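Local coordinates for protein cyclase (PDB 5IBZ) that belongs to the cyclase family, may have arylformamidase activity, and binds acetylphosphate in the crystal, at residues L172-E184 / P225-E239. Sequence-based numbering, arbitrary orientation. Where two conformers were deposited one is given.
Sequences LPEGYTITRADLE and PMTGIGSDTVPWIHE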
loop_
_atom_site.group_PDB
_atom_site.type_symbol
_atom_site.label_atom_id
_atom_site.label_comp_id
_atom_site.label_asym_id
_atom_site.label_seq_id
_atom_site.Cartn_x
_atom_site.Cartn_y
_atom_site.Cartn_z
ATOM N N LEU B 172 -24.829 -2.280 27.697
ATOM C CA LEU B 172 -24.913 -0.818 27.687
ATOM C C LEU B 172 -25.791 -0.361 26.543
ATOM O O LEU B 172 -25.639 -0.858 25.418
ATOM C CB LEU B 172 -23.524 -0.175 27.527
ATOM C CG LEU B 172 -22.464 -0.401 28.595
ATOM C CD1 LEU B 172 -21.190 0.350 28.197
ATOM C CD2 LEU B 172 -22.950 0.083 29.907
ATOM N N PRO B 173 -26.710 0.584 26.806
ATOM C CA PRO B 173 -27.533 1.130 25.724
ATOM C C PRO B 173 -26.698 1.777 24.640
ATOM O O PRO B 173 -25.604 2.279 24.891
ATOM C CB PRO B 173 -28.395 2.190 26.419
ATOM C CG PRO B 173 -28.346 1.865 27.844
ATOM C CD PRO B 173 -27.035 1.213 28.099
ATOM N N GLU B 174 -27.251 1.803 23.433
ATOM C CA GLU B 174 -26.604 2.485 22.322
ATOM C C GLU B 174 -26.310 3.925 22.720
ATOM O O GLU B 174 -27.190 4.636 23.216
ATOM C CB GLU B 174 -27.482 2.442 21.062
ATOM C CG GLU B 174 -26.903 3.234 19.895
ATOM C CD GLU B 174 -27.739 3.158 18.626
ATOM O OE1 GLU B 174 -28.633 2.296 18.530
ATOM O OE2 GLU B 174 -27.500 3.972 17.715
ATOM N N GLY B 175 -25.063 4.347 22.524
ATOM C CA GLY B 175 -24.683 5.726 22.758
ATOM C C GLY B 175 -24.543 6.123 24.226
ATOM O O GLY B 175 -24.432 7.301 24.542
ATOM N N TYR B 176 -24.545 5.145 25.128
ATOM C CA TYR B 176 -24.478 5.424 26.556
ATOM C C TYR B 176 -23.205 6.190 26.928
ATOM O O TYR B 176 -22.101 5.815 26.529
ATOM C CB TYR B 176 -24.560 4.134 27.361
ATOM C CG TYR B 176 -24.457 4.410 28.845
ATOM C CD1 TYR B 176 -25.503 5.011 29.529
ATOM C CD2 TYR B 176 -23.311 4.093 29.549
ATOM C CE1 TYR B 176 -25.412 5.291 30.879
ATOM C CE2 TYR B 176 -23.213 4.361 30.902
ATOM C CZ TYR B 176 -24.267 4.956 31.562
ATOM O OH TYR B 176 -24.192 5.253 32.907
ATOM N N THR B 177 -23.363 7.261 27.703
ATOM C CA THR B 177 -22.202 8.014 28.200
ATOM C C THR B 177 -21.721 7.453 29.539
ATOM O O THR B 177 -22.422 7.508 30.544
ATOM C CB THR B 177 -22.521 9.516 28.344
ATOM O OG1 THR B 177 -22.847 10.067 27.061
ATOM C CG2 THR B 177 -21.317 10.272 28.912
ATOM N N ILE B 178 -20.512 6.902 29.529
ATOM C CA ILE B 178 -19.890 6.353 30.725
ATOM C C ILE B 178 -19.280 7.486 31.544
ATOM O O ILE B 178 -18.456 8.244 31.062
ATOM C CB ILE B 178 -18.821 5.308 30.364
ATOM C CG1 ILE B 178 -19.464 4.170 29.570
ATOM C CG2 ILE B 178 -18.137 4.773 31.623
ATOM C CD1 ILE B 178 -18.458 3.267 28.882
ATOM N N THR B 179 -19.700 7.564 32.793
ATOM C CA THR B 179 -19.367 8.665 33.683
ATOM C C THR B 179 -18.308 8.316 34.709
ATOM O O THR B 179 -17.970 7.150 34.920
ATOM C CB THR B 179 -20.607 9.099 34.465
ATOM O OG1 THR B 179 -21.002 8.006 35.307
ATOM C CG2 THR B 179 -21.746 9.490 33.527
ATOM N N ARG B 180 -17.820 9.341 35.395
ATOM C CA ARG B 180 -16.960 9.167 36.558
ATOM C C ARG B 180 -17.589 8.208 37.571
ATOM O O ARG B 180 -16.930 7.303 38.094
ATOM C CB ARG B 180 -16.694 10.516 37.236
ATOM C CG ARG B 180 -15.815 10.422 38.499
ATOM C CD ARG B 180 -15.838 11.732 39.293
ATOM N NE ARG B 180 -14.997 11.630 40.490
ATOM C CZ ARG B 180 -13.778 12.157 40.615
ATOM N NH1 ARG B 180 -13.260 12.919 39.655
ATOM N NH2 ARG B 180 -13.094 11.955 41.729
ATOM N N ALA B 181 -18.863 8.411 37.870
ATOM C CA ALA B 181 -19.537 7.593 38.863
ATOM C C ALA B 181 -19.599 6.131 38.416
ATOM O O ALA B 181 -19.463 5.229 39.229
ATOM C CB ALA B 181 -20.927 8.133 39.115
ATOM N N ASP B 182 -19.802 5.899 37.124
ATOM C CA ASP B 182 -19.791 4.529 36.592
ATOM C C ASP B 182 -18.429 3.873 36.786
ATOM O O ASP B 182 -18.316 2.708 37.208
ATOM C CB ASP B 182 -20.116 4.500 35.098
ATOM C CG ASP B 182 -21.503 4.941 34.770
ATOM O OD1 ASP B 182 -22.418 4.832 35.632
ATOM O OD2 ASP B 182 -21.683 5.347 33.594
ATOM N N LEU B 183 -17.372 4.609 36.454
ATOM C CA LEU B 183 -16.022 4.073 36.565
ATOM C C LEU B 183 -15.674 3.769 38.030
ATOM O O LEU B 183 -15.171 2.696 38.347
ATOM C CB LEU B 183 -15.019 5.048 35.952
ATOM C CG LEU B 183 -15.115 5.169 34.434
ATOM C CD1 LEU B 183 -14.417 6.423 33.959
ATOM C CD2 LEU B 183 -14.522 3.945 33.758
ATOM N N GLU B 184 -15.961 4.704 38.937
ATOM C CA GLU B 184 -15.682 4.469 40.359
ATOM C C GLU B 184 -16.553 3.351 40.933
ATOM O O GLU B 184 -16.098 2.550 41.760
ATOM C CB GLU B 184 -15.876 5.762 41.156
ATOM C CG GLU B 184 -14.899 6.819 40.736
ATOM C CD GLU B 184 -14.786 7.957 41.739
ATOM O OE1 GLU B 184 -15.785 8.680 41.936
ATOM O OE2 GLU B 184 -13.693 8.119 42.323
ATOM N N PRO B 225 -25.105 6.941 17.186
ATOM C CA PRO B 225 -24.302 7.202 18.386
ATOM C C PRO B 225 -23.581 5.967 18.895
ATOM O O PRO B 225 -24.076 4.862 18.711
ATOM C CB PRO B 225 -25.331 7.660 19.421
ATOM C CG PRO B 225 -26.490 8.087 18.650
ATOM C CD PRO B 225 -26.520 7.244 17.405
HETATM N N MSE B 226 -22.436 6.179 19.528
HETATM C CA MSE B 226 -21.619 5.079 20.040
HETATM C C MSE B 226 -21.240 5.317 21.496
HETATM O O MSE B 226 -20.775 6.399 21.852
HETATM C CB MSE B 226 -20.368 4.909 19.178
HETATM C CG MSE B 226 -20.685 4.405 17.788
HETATM SE SE MSE B 226 -19.078 4.232 16.692
HETATM C CE MSE B 226 -18.756 6.108 16.479
ATOM N N THR B 227 -21.446 4.303 22.336
ATOM C CA THR B 227 -21.129 4.399 23.759
ATOM C C THR B 227 -19.647 4.699 24.005
ATOM O O THR B 227 -18.772 4.234 23.279
ATOM C CB THR B 227 -21.516 3.099 24.506
ATOM O OG1 THR B 227 -21.267 3.247 25.911
ATOM C CG2 THR B 227 -20.739 1.907 23.999
ATOM N N GLY B 228 -19.360 5.496 25.025
ATOM C CA GLY B 228 -17.976 5.732 25.422
ATOM C C GLY B 228 -17.924 6.671 26.613
ATOM O O GLY B 228 -18.972 7.033 27.166
ATOM N N ILE B 229 -16.719 7.058 27.015
ATOM C CA ILE B 229 -16.578 7.922 28.180
ATOM C C ILE B 229 -16.967 9.367 27.882
ATOM O O ILE B 229 -16.845 9.863 26.762
ATOM C CB ILE B 229 -15.145 7.866 28.782
ATOM C CG1 ILE B 229 -14.072 8.320 27.786
ATOM C CG2 ILE B 229 -14.897 6.461 29.315
ATOM C CD1 ILE B 229 -12.670 8.468 28.406
ATOM N N GLY B 230 -17.494 10.023 28.916
ATOM C CA GLY B 230 -17.923 11.405 28.822
ATOM C C GLY B 230 -16.954 12.390 29.448
ATOM O O GLY B 230 -15.923 12.017 29.992
ATOM N N SER B 231 -17.304 13.665 29.356
ATOM C CA SER B 231 -16.394 14.727 29.767
ATOM C C SER B 231 -16.036 14.693 31.259
ATOM O O SER B 231 -14.943 15.122 31.625
ATOM C CB SER B 231 -16.981 16.092 29.419
ATOM O OG SER B 231 -18.189 16.291 30.119
ATOM N N ASP B 232 -16.917 14.205 32.131
ATOM C CA ASP B 232 -16.597 14.267 33.558
ATOM C C ASP B 232 -15.668 13.130 33.988
ATOM O O ASP B 232 -15.283 13.054 35.156
ATOM C CB ASP B 232 -17.891 14.334 34.416
ATOM C CG ASP B 232 -18.455 12.980 34.822
ATOM O OD1 ASP B 232 -18.135 11.936 34.219
ATOM O OD2 ASP B 232 -19.275 12.986 35.767
ATOM N N THR B 233 -15.228 12.294 33.045
ATOM C CA THR B 233 -14.191 11.318 33.361
ATOM C C THR B 233 -12.786 11.941 33.297
ATOM O O THR B 233 -11.830 11.388 33.832
ATOM C CB THR B 233 -14.239 10.087 32.425
ATOM O OG1 THR B 233 -13.854 10.458 31.093
ATOM C CG2 THR B 233 -15.641 9.438 32.432
ATOM N N VAL B 234 -12.658 13.106 32.667
ATOM C CA VAL B 234 -11.334 13.672 32.407
ATOM C C VAL B 234 -10.626 14.129 33.708
ATOM O O VAL B 234 -9.444 13.804 33.912
ATOM C CB VAL B 234 -11.431 14.808 31.372
ATOM C CG1 VAL B 234 -10.125 15.572 31.287
ATOM C CG2 VAL B 234 -11.758 14.232 29.987
ATOM N N PRO B 235 -11.327 14.849 34.595
ATOM C CA PRO B 235 -10.607 15.209 35.821
ATOM C C PRO B 235 -10.214 13.963 36.628
ATOM O O PRO B 235 -9.164 13.948 37.276
ATOM C CB PRO B 235 -11.609 16.074 36.576
ATOM C CG PRO B 235 -12.523 16.624 35.528
ATOM C CD PRO B 235 -12.639 15.502 34.511
ATOM N N TRP B 236 -11.059 12.938 36.592
ATOM C CA TRP B 236 -10.764 11.688 37.304
ATOM C C TRP B 236 -9.516 11.005 36.729
ATOM O O TRP B 236 -8.644 10.557 37.472
ATOM C CB TRP B 236 -11.976 10.763 37.242
ATOM C CG TRP B 236 -11.828 9.470 37.960
ATOM C CD1 TRP B 236 -11.921 9.249 39.313
ATOM C CD2 TRP B 236 -11.567 8.204 37.361
ATOM N NE1 TRP B 236 -11.752 7.911 39.578
ATOM C CE2 TRP B 236 -11.525 7.253 38.395
ATOM C CE3 TRP B 236 -11.374 7.779 36.042
ATOM C CZ2 TRP B 236 -11.292 5.904 38.152
ATOM C CZ3 TRP B 236 -11.138 6.440 35.808
ATOM C CH2 TRP B 236 -11.099 5.522 36.852
ATOM N N ILE B 237 -9.441 10.924 35.411
ATOM C CA ILE B 237 -8.273 10.363 34.751
ATOM C C ILE B 237 -7.019 11.108 35.175
ATOM O O ILE B 237 -5.975 10.498 35.432
ATOM C CB ILE B 237 -8.461 10.401 33.210
ATOM C CG1 ILE B 237 -9.492 9.347 32.800
ATOM C CG2 ILE B 237 -7.147 10.126 32.514
ATOM C CD1 ILE B 237 -10.076 9.536 31.416
ATOM N N HIS B 238 -7.112 12.433 35.248
ATOM C CA HIS B 238 -6.009 13.254 35.755
ATOM C C HIS B 238 -5.635 12.940 37.207
ATOM O O HIS B 238 -4.449 12.737 37.505
ATOM C CB HIS B 238 -6.353 14.744 35.633
ATOM C CG HIS B 238 -5.318 15.654 36.227
ATOM N ND1 HIS B 238 -5.566 16.447 37.326
ATOM C CD2 HIS B 238 -4.033 15.903 35.869
ATOM C CE1 HIS B 238 -4.476 17.138 37.622
ATOM N NE2 HIS B 238 -3.538 16.837 36.747
ATOM N N GLU B 239 -6.653 12.919 38.070
ATOM C CA GLU B 239 -6.501 12.639 39.498
ATOM C C GLU B 239 -5.719 11.374 39.742
ATOM O O GLU B 239 -4.823 11.335 40.593
ATOM C CB GLU B 239 -7.877 12.500 40.167
ATOM C CG GLU B 239 -8.607 13.796 40.346
ATOM C CD GLU B 239 -10.069 13.616 40.684
ATOM O OE1 GLU B 239 -10.901 14.300 40.043
ATOM O OE2 GLU B 239 -10.381 12.833 41.620
HETATM O O HOH W 1 -23.231 2.189 21.503
HETATM O O HOH W 2 -14.553 14.197 37.403
HETATM O O HOH W 3 -20.320 11.065 37.357
HETATM O O HOH W 4 -11.511 6.690 42.204
#
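Arg180 reaches from the first turn of helix 180-190 across Trp236 to Glu239 of helix 233-239. Its CB lies 3.6 Å from Asp232 OD1, the same oxygen that accepts a nearly straight bond from Arg180 N (2.9 Å). With CG anti to the backbone N (chi1 179°) and the chain extended as far as NE, the side chain crosses the indole obliquely: CG approaches Trp236 CB and CG, and NE makes a weak 3.4 Å salt bridge to Glu184 OE1. The indole turns its edge to the guanidinium, CD1 over the centre of one guanidinium face, the planes 76° apart. At the tip, in one of the two conformers of Glu239, NH1 and NH2 grip its carboxylate end-on, NH1 to OE1 at 2.8 Å and NH2 to OE2 at 2.9 Å, completing an Arg180-Glu184-Glu239 salt-bridge network; a water links NH1 to Asp232 O. Shortening Arg180 to an alanine would probably leave Glu239, in this conformer, without its charged mate and bare the CD1 edge of the indole. Leu183 CB sits over a face of the Trp236 six-membered ring in a CH-pi contact, and Leu183 CD1 meets Thr233 CG2 at 3.6 Å. Upstream, Tyr176 O accepts from Gly228 N and Thr227 OG1, and Ile178 N and O bond to Gly228 O and Gly230 N, forming a two-stranded parallel sheet. Strand 177-178 enters helix 180-190 through a Thr179-Asp182 capping box, strand 228-229 enters helix 233-239 through a type I turn, and segments 180-184 and 233-239 are inclined at 44°. Ile178 and Leu183 pack on helix 164-167, whereas Ile229 and Trp236 rest on strand 199-203 of the main mixed sheet.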